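Local coordinates for protein glutathione S-transferase (Bombyx mori, PDB 3AY8) that probably acts as a homodimeric glutathione transferase, conjugating reduced glutathione to electrophilic compounds, at residues K48-H53 against V64-R69; Y108-A113 against K131-S136; K147-A152 against I187-L192. All blocks are in the same frame, centred on the assembly; numbering follows the deposited sequence. Where two conformers were deposited one is given.

Contact 1 (K48-H53 against V64-R69); sequences KLNPQH and VLWESR
Trp66 and Asn50 meet where the turn after helix 44-49 faces strand 63-66. The Trp66 side chain can be followed outward from CB, which lies 3.8 Å from Asn50 ND2. Its CG sits between the backbone N and the carbonyl carbon (chi1 53°), and this sets the CD1 edge of the five-membered ring beside the Asn50 amide. CG is also within packing distance of Asn50 ND2. The tightest touch comes at the next atom: CD1 of Trp66 is 3.3 Å from Asn50 ND2. Further round the five-membered ring, NE1 of Trp66 stands 3.8 Å from Asn50 OD1, too far for a hydrogen bond. The five-membered ring thus carries the contact with the amide, the two planes 41° apart; the six-membered ring at the tip takes no part in it. The two side chains cross at about a right angle.

Asn50 ND2 gives a hydrogen bond to Thr57 OG1, which ties the amide to the strand beside Trp66. Asn50 OD1 is buried and has no partner in the model. Next to this polar spot is a small apolar touch, Leu49 CB resting 4.2 Å from Val64 CG2. The other Val64 methyl, CG1, lies 4.2 Å from the backbone oxygen Leu49 O.

All of this belongs to the thioredoxin-like N-terminal domain of the GST fold. Strand 63-66 is an outermost strand of the mixed sheet, and Leu65 pairs through its backbone with Leu58 of strand 57-60. Trp66 O accepts a hydrogen bond from Gln98 of the second subunit. From helix 68-79, Arg69 reaches helix 90-120 in a salt bridge with Asp103.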
loop_
_atom_site.group_PDB
_atom_site.type_symbol
_atom_site.label_atom_id
_atom_site.label_comp_id
_atom_site.label_asym_id
_atom_site.label_seq_id
_atom_site.Cartn_x
_atom_site.Cartn_y
_atom_site.Cartn_z
ATOM N N LYS A 48 5.395 -4.501 24.562
ATOM C CA LYS A 48 4.581 -3.577 25.356
ATOM C C LYS A 48 3.735 -2.591 24.536
ATOM O O LYS A 48 2.532 -2.461 24.768
ATOM C CB LYS A 48 5.489 -2.797 26.322
ATOM C CG LYS A 48 4.764 -1.849 27.276
ATOM C CD LYS A 48 5.723 -0.846 27.924
ATOM C CE LYS A 48 6.529 -1.469 29.062
ATOM N NZ LYS A 48 7.274 -0.438 29.841
ATOM N N LEU A 49 4.364 -1.913 23.577
ATOM C CA LEU A 49 3.799 -0.683 23.003
ATOM C C LEU A 49 2.798 -0.800 21.844
ATOM O O LEU A 49 2.019 0.127 21.622
ATOM C CB LEU A 49 4.915 0.314 22.641
ATOM C CG LEU A 49 6.258 -0.134 22.055
ATOM C CD1 LEU A 49 6.110 -0.781 20.686
ATOM C CD2 LEU A 49 7.198 1.061 21.982
ATOM N N ASN A 50 2.814 -1.918 21.119
ATOM C CA ASN A 50 1.997 -2.079 19.905
ATOM C C ASN A 50 1.049 -3.291 19.999
ATOM O O ASN A 50 1.464 -4.364 20.467
ATOM C CB ASN A 50 2.920 -2.205 18.675
ATOM C CG ASN A 50 2.256 -1.761 17.356
ATOM O OD1 ASN A 50 1.037 -1.857 17.176
ATOM N ND2 ASN A 50 3.082 -1.301 16.416
ATOM N N PRO A 51 -0.228 -3.119 19.578
ATOM C CA PRO A 51 -1.203 -4.208 19.432
ATOM C C PRO A 51 -0.609 -5.601 19.145
ATOM O O PRO A 51 -0.758 -6.498 19.980
ATOM C CB PRO A 51 -2.086 -3.706 18.287
ATOM C CG PRO A 51 -2.091 -2.176 18.490
ATOM C CD PRO A 51 -0.901 -1.819 19.387
ATOM N N GLN A 52 0.054 -5.783 18.001
ATOM C CA GLN A 52 0.849 -7.002 17.774
ATOM C C GLN A 52 2.289 -6.704 17.317
ATOM O O GLN A 52 2.680 -5.537 17.184
ATOM C CB GLN A 52 0.149 -7.947 16.795
ATOM C CG GLN A 52 0.629 -9.385 16.882
ATOM C CD GLN A 52 0.461 -10.139 15.577
ATOM O OE1 GLN A 52 -0.620 -10.147 14.982
ATOM N NE2 GLN A 52 1.531 -10.792 15.131
ATOM N N HIS A 53 3.067 -7.767 17.089
ATOM C CA HIS A 53 4.478 -7.660 16.694
ATOM C C HIS A 53 4.676 -6.976 15.325
ATOM O O HIS A 53 5.069 -7.631 14.359
ATOM C CB HIS A 53 5.168 -9.050 16.674
ATOM C CG HIS A 53 4.650 -10.027 17.691
ATOM N ND1 HIS A 53 4.868 -9.889 19.049
ATOM C CD2 HIS A 53 3.955 -11.182 17.541
ATOM C CE1 HIS A 53 4.311 -10.903 19.689
ATOM N NE2 HIS A 53 3.750 -11.702 18.797
ATOM N N VAL A 64 3.521 6.280 18.995
ATOM C CA VAL A 64 3.914 5.002 18.424
ATOM C C VAL A 64 3.264 4.848 17.054
ATOM O O VAL A 64 2.044 4.980 16.908
ATOM C CB VAL A 64 3.494 3.838 19.340
ATOM C CG1 VAL A 64 3.825 2.493 18.702
ATOM C CG2 VAL A 64 4.167 3.971 20.706
ATOM N N LEU A 65 4.098 4.595 16.050
ATOM C CA LEU A 65 3.639 4.525 14.676
ATOM C C LEU A 65 4.234 3.305 13.994
ATOM O O LEU A 65 5.438 3.080 14.061
ATOM C CB LEU A 65 4.069 5.791 13.927
ATOM C CG LEU A 65 3.612 5.998 12.483
ATOM C CD1 LEU A 65 2.078 6.231 12.407
ATOM C CD2 LEU A 65 4.394 7.144 11.851
ATOM N N TRP A 66 3.393 2.515 13.349
ATOM C CA TRP A 66 3.907 1.473 12.471
ATOM C C TRP A 66 3.556 1.794 11.020
ATOM O O TRP A 66 2.984 2.860 10.738
ATOM C CB TRP A 66 3.450 0.075 12.914
ATOM C CG TRP A 66 1.965 -0.076 13.087
ATOM C CD1 TRP A 66 1.238 0.216 14.203
ATOM C CD2 TRP A 66 1.032 -0.572 12.117
ATOM N NE1 TRP A 66 -0.098 -0.060 13.989
ATOM C CE2 TRP A 66 -0.248 -0.549 12.716
ATOM C CE3 TRP A 66 1.153 -1.049 10.800
ATOM C CZ2 TRP A 66 -1.403 -0.975 12.039
ATOM C CZ3 TRP A 66 -0.011 -1.469 10.122
ATOM C CH2 TRP A 66 -1.263 -1.427 10.745
ATOM N N GLU A 67 3.906 0.862 10.129
ATOM C CA GLU A 67 3.792 1.002 8.682
ATOM C C GLU A 67 4.940 1.848 8.146
ATOM O O GLU A 67 4.982 3.071 8.340
ATOM C CB GLU A 67 2.428 1.564 8.260
ATOM C CG GLU A 67 1.791 0.786 7.133
ATOM C CD GLU A 67 2.686 0.690 5.911
ATOM O OE1 GLU A 67 2.751 -0.398 5.303
ATOM O OE2 GLU A 67 3.320 1.703 5.546
ATOM N N SER A 68 5.869 1.162 7.481
ATOM C CA SER A 68 7.114 1.769 7.026
ATOM C C SER A 68 6.921 3.061 6.233
ATOM O O SER A 68 7.645 4.016 6.443
ATOM C CB SER A 68 7.934 0.767 6.209
ATOM O OG SER A 68 7.307 0.489 4.972
ATOM N N ARG A 69 5.946 3.103 5.330
ATOM C CA ARG A 69 5.796 4.299 4.489
ATOM C C ARG A 69 5.129 5.481 5.211
ATOM O O ARG A 69 5.439 6.628 4.914
ATOM C CB ARG A 69 5.103 3.964 3.167
ATOM C CG ARG A 69 5.875 2.907 2.346
ATOM C CD ARG A 69 4.939 1.962 1.669
ATOM N NE ARG A 69 5.578 0.713 1.236
ATOM C CZ ARG A 69 5.434 -0.472 1.826
ATOM N NH1 ARG A 69 4.685 -0.614 2.899
ATOM N NH2 ARG A 69 6.048 -1.535 1.326
#

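Contact 2 (Y108-A113 against K131-S136)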
loop_
_atom_site.group_PDB
_atom_site.type_symbol
_atom_site.label_atom_id
_atom_site.label_comp_id
_atom_site.label_asym_id
_atom_site.label_seq_id
_atom_site.Cartn_x
_atom_site.Cartn_y
_atom_site.Cartn_z
ATOM N N TYR A 108 6.162 -4.744 -3.222
ATOM C CA TYR A 108 6.584 -5.591 -2.116
ATOM C C TYR A 108 5.622 -6.751 -1.904
ATOM O O TYR A 108 6.030 -7.823 -1.465
ATOM C CB TYR A 108 6.833 -4.827 -0.803
ATOM C CG TYR A 108 7.550 -5.744 0.184
ATOM C CD1 TYR A 108 8.883 -6.109 -0.040
ATOM C CD2 TYR A 108 6.875 -6.330 1.261
ATOM C CE1 TYR A 108 9.552 -6.974 0.811
ATOM C CE2 TYR A 108 7.541 -7.224 2.137
ATOM C CZ TYR A 108 8.883 -7.529 1.890
ATOM O OH TYR A 108 9.583 -8.388 2.711
ATOM N N VAL A 109 4.351 -6.523 -2.221
ATOM C CA VAL A 109 3.319 -7.552 -2.184
ATOM C C VAL A 109 3.707 -8.777 -3.039
ATOM O O VAL A 109 3.533 -9.918 -2.617
ATOM C CB VAL A 109 1.956 -6.961 -2.675
ATOM C CG1 VAL A 109 0.992 -8.061 -3.144
ATOM C CG2 VAL A 109 1.338 -6.134 -1.576
ATOM N N LYS A 110 4.237 -8.521 -4.230
ATOM C CA LYS A 110 4.582 -9.589 -5.168
ATOM C C LYS A 110 5.927 -10.254 -4.848
ATOM O O LYS A 110 6.120 -11.431 -5.124
ATOM C CB LYS A 110 4.548 -9.054 -6.597
ATOM C CG LYS A 110 3.118 -8.797 -7.089
ATOM C CD LYS A 110 3.104 -8.148 -8.466
ATOM C CE LYS A 110 1.698 -7.573 -8.776
ATOM N NZ LYS A 110 1.624 -7.271 -10.229
ATOM N N ILE A 111 6.847 -9.493 -4.262
ATOM C CA ILE A 111 8.078 -10.057 -3.708
ATOM C C ILE A 111 7.719 -10.997 -2.554
ATOM O O ILE A 111 8.168 -12.140 -2.487
ATOM C CB ILE A 111 9.040 -8.927 -3.246
ATOM C CG1 ILE A 111 9.535 -8.132 -4.471
ATOM C CG2 ILE A 111 10.208 -9.506 -2.424
ATOM C CD1 ILE A 111 10.280 -6.769 -4.148
ATOM N N ARG A 112 6.869 -10.511 -1.661
ATOM C CA ARG A 112 6.420 -11.304 -0.531
ATOM C C ARG A 112 5.667 -12.591 -0.945
ATOM O O ARG A 112 5.860 -13.638 -0.333
ATOM C CB ARG A 112 5.539 -10.442 0.352
ATOM C CG ARG A 112 5.521 -10.873 1.774
ATOM C CD ARG A 112 4.474 -10.074 2.549
ATOM N NE ARG A 112 4.607 -10.331 3.979
ATOM C CZ ARG A 112 3.823 -11.147 4.679
ATOM N NH1 ARG A 112 4.042 -11.307 5.982
ATOM N NH2 ARG A 112 2.814 -11.793 4.094
ATOM N N ALA A 113 4.820 -12.495 -1.971
ATOM C CA ALA A 113 4.088 -13.659 -2.509
ATOM C C ALA A 113 5.034 -14.786 -2.923
ATOM O O ALA A 113 4.711 -15.964 -2.780
ATOM C CB ALA A 113 3.205 -13.253 -3.677
ATOM N N LYS A 131 6.279 -15.268 -10.712
ATOM C CA LYS A 131 7.407 -14.643 -11.398
ATOM C C LYS A 131 6.886 -13.658 -12.435
ATOM O O LYS A 131 7.341 -12.517 -12.496
ATOM C CB LYS A 131 8.272 -15.717 -12.071
ATOM C CG LYS A 131 9.474 -15.201 -12.849
ATOM C CD LYS A 131 10.294 -16.353 -13.448
ATOM C CE LYS A 131 11.521 -15.821 -14.173
ATOM N NZ LYS A 131 12.384 -16.933 -14.688
ATOM N N ASP A 132 5.930 -14.104 -13.248
ATOM C CA ASP A 132 5.319 -13.241 -14.257
ATOM C C ASP A 132 4.635 -12.029 -13.628
ATOM O O ASP A 132 4.705 -10.925 -14.163
ATOM C CB ASP A 132 4.282 -14.021 -15.063
ATOM C CG ASP A 132 4.893 -15.123 -15.897
ATOM O OD1 ASP A 132 6.139 -15.221 -15.985
ATOM O OD2 ASP A 132 4.113 -15.915 -16.457
ATOM N N ASP A 133 3.955 -12.259 -12.509
ATOM C CA ASP A 133 3.231 -11.201 -11.803
ATOM C C ASP A 133 4.208 -10.119 -11.340
ATOM O O ASP A 133 3.988 -8.936 -11.595
ATOM C CB ASP A 133 2.462 -11.791 -10.618
ATOM C CG ASP A 133 1.298 -10.908 -10.162
ATOM O OD1 ASP A 133 0.898 -9.972 -10.900
ATOM O OD2 ASP A 133 0.800 -11.148 -9.043
ATOM N N LEU A 134 5.300 -10.534 -10.695
ATOM C CA LEU A 134 6.318 -9.593 -10.266
ATOM C C LEU A 134 6.956 -8.864 -11.458
ATOM O O LEU A 134 7.135 -7.660 -11.417
ATOM C CB LEU A 134 7.404 -10.272 -9.409
ATOM C CG LEU A 134 8.568 -9.362 -8.969
ATOM C CD1 LEU A 134 8.102 -8.103 -8.203
ATOM C CD2 LEU A 134 9.611 -10.136 -8.151
ATOM N N ASN A 135 7.295 -9.606 -12.509
ATOM C CA ASN A 135 7.899 -9.010 -13.702
ATOM C C ASN A 135 7.022 -7.947 -14.370
ATOM O O ASN A 135 7.530 -6.944 -14.858
ATOM C CB ASN A 135 8.350 -10.107 -14.685
ATOM C CG ASN A 135 9.721 -10.688 -14.328
ATOM O OD1 ASN A 135 10.049 -11.832 -14.677
ATOM N ND2 ASN A 135 10.530 -9.903 -13.641
ATOM N N SER A 136 5.699 -8.132 -14.335
ATOM C CA SER A 136 4.779 -7.110 -14.824
ATOM C C SER A 136 4.864 -5.805 -13.999
ATOM O O SER A 136 4.795 -4.684 -14.550
ATOM C CB SER A 136 3.346 -7.661 -14.820
ATOM O OG SER A 136 2.415 -6.602 -14.968
#
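Lys110 reaches across from helix 90-120 and lays its whole side chain over Asp133 and Leu134 of helix 128-147. Its ammonium end finds three acceptors. The first is Asp133 OD1, 2.9 Å from Lys110 NZ, in a salt bridge that is also a hydrogen bond. NZ approaches this oxygen from above the carboxylate, 58° out of its plane. The second is the main-chain oxygen of the same residue: Lys110 NZ to Asp133 O is 3.2 Å. Here too the donor stands above the carbonyl plane. The third is Thr137 OG1, one turn further along the helix. One residue therefore offers both its side chain and its backbone to the same amine. The positive charge next to the carboxylate would probably favour the ionised form of Asp133.

The extended chain beyond CG carries NZ out to these oxygens. On the way, CD of Lys110 passes 3.3 Å from Asp133 O, and CE of Lys110 lies 3.3 Å from Asp133 OD1. Lys110 and Asp133 cross at about a right angle.

The two helices belong to the all-helical C-terminal domain of the GST fold. The segments run nearly antiparallel, at 160°, with axes 9.2 Å apart.

Nearer the Lys110 backbone the contact is apolar. The CG of Leu134 stands anti to the backbone N (chi1 177°), and this brings CD1 to 4.0 Å from both Lys110 CB and Ile111 CG1. Ile170 of helix 158-173 packs on Ile111 and Leu134 alike. Part of the backbone is paired within each helix: Arg112 N bonds to Tyr108 O, and Ser136 N to Asp132 O. On helix 90-120, Val109 packs against Val109 of the second subunit.

Contact 3 (K147-A152 against I187-L192); sequences KTKWVA and IKDCLL
Trp150 directs the six-membered end of its indole at Asp189, on helix 181-190. CH2 of Trp150 is 3.3 Å from Asp189 O, which meets the rim of the ring close to its plane. The same CH2 is 3.5 Å from Asp189 CB. Ring and carboxylate planes are 36° apart. With CG anti to its carbonyl carbon (chi1 -59°), the indole reaches on to Cys190, where CZ3 of Trp150 lies 4.2 Å from SG.

Lys149 runs extended across the Asp189 side chain at about a right angle. Its CE comes within 3.3 Å of Asp189 OD2, but Lys149 NZ stays 4.3 Å from that oxygen, too long for a salt bridge. A water bridges the two segments: it donates to Lys149 O and to Asp189 OD2, each at 2.7 Å. Arg185 also donates to Lys149 O.

Putting an alanine at Trp150 would probably open a gap beside Asp189 and Cys190 and leave the loop joined to the helix mainly by polar links.

The chemistry is mixed. The six-membered ring of the buried Trp150 packs on Asp189 and Cys190, while the carboxylate is joined to the loop through water, and its attraction to Lys149 is likely to be only modest.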
loop_
_atom_site.group_PDB
_atom_site.type_symbol
_atom_site.label_atom_id
_atom_site.label_comp_id
_atom_site.label_asym_id
_atom_site.label_seq_id
_atom_site.Cartn_x
_atom_site.Cartn_y
_atom_site.Cartn_z
ATOM N N LYS A 147 11.241 8.201 -17.530
ATOM C CA LYS A 147 10.902 9.620 -17.539
ATOM C C LYS A 147 11.875 10.445 -16.698
ATOM O O LYS A 147 12.363 11.485 -17.149
ATOM C CB LYS A 147 9.469 9.816 -17.031
ATOM C CG LYS A 147 8.440 8.932 -17.725
ATOM C CD LYS A 147 7.037 9.131 -17.148
ATOM C CE LYS A 147 5.985 8.411 -17.982
ATOM N NZ LYS A 147 6.106 6.925 -17.904
ATOM N N THR A 148 12.156 9.973 -15.482
ATOM C CA THR A 148 13.017 10.698 -14.536
ATOM C C THR A 148 14.173 9.820 -14.039
ATOM O O THR A 148 14.093 8.579 -14.093
ATOM C CB THR A 148 12.210 11.205 -13.307
ATOM O OG1 THR A 148 11.488 10.120 -12.720
ATOM C CG2 THR A 148 11.204 12.300 -13.693
ATOM N N LYS A 149 15.233 10.465 -13.549
ATOM C CA LYS A 149 16.403 9.763 -13.016
ATOM C C LYS A 149 16.070 8.859 -11.817
ATOM O O LYS A 149 16.555 7.732 -11.732
ATOM C CB LYS A 149 17.502 10.759 -12.627
ATOM C CG LYS A 149 18.825 10.083 -12.272
ATOM C CD LYS A 149 19.875 11.088 -11.828
ATOM C CE LYS A 149 21.209 10.396 -11.560
ATOM N NZ LYS A 149 22.169 11.300 -10.847
ATOM N N TRP A 150 15.257 9.385 -10.904
ATOM C CA TRP A 150 14.794 8.665 -9.713
ATOM C C TRP A 150 13.303 8.320 -9.885
ATOM O O TRP A 150 12.706 8.717 -10.882
ATOM C CB TRP A 150 15.053 9.508 -8.453
ATOM C CG TRP A 150 16.520 9.848 -8.259
ATOM C CD1 TRP A 150 17.177 10.952 -8.734
ATOM C CD2 TRP A 150 17.505 9.068 -7.557
ATOM N NE1 TRP A 150 18.509 10.913 -8.361
ATOM C CE2 TRP A 150 18.737 9.765 -7.649
ATOM C CE3 TRP A 150 17.470 7.839 -6.876
ATOM C CZ2 TRP A 150 19.920 9.286 -7.060
ATOM C CZ3 TRP A 150 18.644 7.359 -6.297
ATOM C CH2 TRP A 150 19.853 8.085 -6.394
ATOM N N VAL A 151 12.710 7.571 -8.949
ATOM C CA VAL A 151 11.357 7.013 -9.182
ATOM C C VAL A 151 10.248 8.060 -9.311
ATOM O O VAL A 151 9.267 7.838 -10.022
ATOM C CB VAL A 151 10.899 5.937 -8.128
ATOM C CG1 VAL A 151 11.787 4.703 -8.134
ATOM C CG2 VAL A 151 10.772 6.532 -6.740
ATOM N N ALA A 152 10.390 9.188 -8.624
ATOM C CA ALA A 152 9.279 10.136 -8.527
ATOM C C ALA A 152 9.640 11.552 -8.939
ATOM O O ALA A 152 8.796 12.451 -8.861
ATOM C CB ALA A 152 8.689 10.129 -7.101
ATOM N N ILE A 187 19.358 1.371 -9.697
ATOM C CA ILE A 187 19.834 0.578 -8.560
ATOM C C ILE A 187 21.309 0.853 -8.218
ATOM O O ILE A 187 21.708 0.752 -7.058
ATOM C CB ILE A 187 19.548 -0.938 -8.738
ATOM C CG1 ILE A 187 19.636 -1.666 -7.394
ATOM C CG2 ILE A 187 20.467 -1.565 -9.772
ATOM C CD1 ILE A 187 18.381 -1.530 -6.553
ATOM N N LYS A 188 22.102 1.221 -9.226
ATOM C CA LYS A 188 23.471 1.720 -9.009
ATOM C C LYS A 188 23.448 3.108 -8.377
ATOM O O LYS A 188 24.250 3.398 -7.503
ATOM C CB LYS A 188 24.245 1.794 -10.321
ATOM C CG LYS A 188 24.404 0.483 -11.041
ATOM C CD LYS A 188 25.006 0.748 -12.413
ATOM C CE LYS A 188 25.168 -0.543 -13.209
ATOM N NZ LYS A 188 25.249 -0.224 -14.659
ATOM N N ASP A 189 22.532 3.969 -8.816
ATOM C CA ASP A 189 22.371 5.276 -8.168
ATOM C C ASP A 189 21.925 5.152 -6.706
ATOM O O ASP A 189 22.314 5.971 -5.870
ATOM C CB ASP A 189 21.404 6.163 -8.941
ATOM C CG ASP A 189 22.045 6.795 -10.166
ATOM O OD1 ASP A 189 23.286 6.953 -10.185
ATOM O OD2 ASP A 189 21.304 7.109 -11.116
ATOM N N CYS A 190 21.109 4.135 -6.406
ATOM C CA CYS A 190 20.671 3.883 -5.026
ATOM C C CYS A 190 21.837 3.597 -4.060
ATOM O O CYS A 190 21.726 3.870 -2.874
ATOM C CB CYS A 190 19.629 2.769 -4.965
ATOM S SG CYS A 190 18.000 3.249 -5.622
ATOM N N LEU A 191 22.949 3.061 -4.569
ATOM C CA LEU A 191 24.163 2.846 -3.739
ATOM C C LEU A 191 24.737 4.134 -3.164
ATOM O O LEU A 191 25.464 4.096 -2.181
ATOM C CB LEU A 191 25.254 2.088 -4.507
ATOM C CG LEU A 191 24.907 0.644 -4.878
ATOM C CD1 LEU A 191 25.877 0.128 -5.956
ATOM C CD2 LEU A 191 24.918 -0.255 -3.646
ATOM N N LEU A 192 24.394 5.269 -3.771
ATOM C CA LEU A 192 24.813 6.578 -3.276
ATOM C C LEU A 192 23.931 7.087 -2.139
ATOM O O LEU A 192 24.298 8.044 -1.460
ATOM C CB LEU A 192 24.768 7.621 -4.393
ATOM C CG LEU A 192 25.378 7.394 -5.774
ATOM C CD1 LEU A 192 24.805 8.458 -6.698
ATOM C CD2 LEU A 192 26.893 7.479 -5.750
HETATM O O HOH W 1 18.863 6.367 -11.958
#

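In the fold
Contact 1 lies in the thioredoxin-like N-terminal domain; contacts 2 and 3 both belong to the helical C-terminal domain. All three are partly buried, so none is purely core or surface. Contacts 1 and 2 touch where Arg69 packs on Tyr108, where helix 68-79 lies against helix 90-120. Contact 3 stands apart, on the opposite side of the chain's centre from contact 1. Helix 128-147 supplies one side of contact 2 and leads into the loop of contact 3. Contact 2 joins two helices by one salt bridge and a further hydrogen bond over an apolar base. Contact 1 relies on van der Waals touches between turn and strand, and contact 3 adds a bridging water.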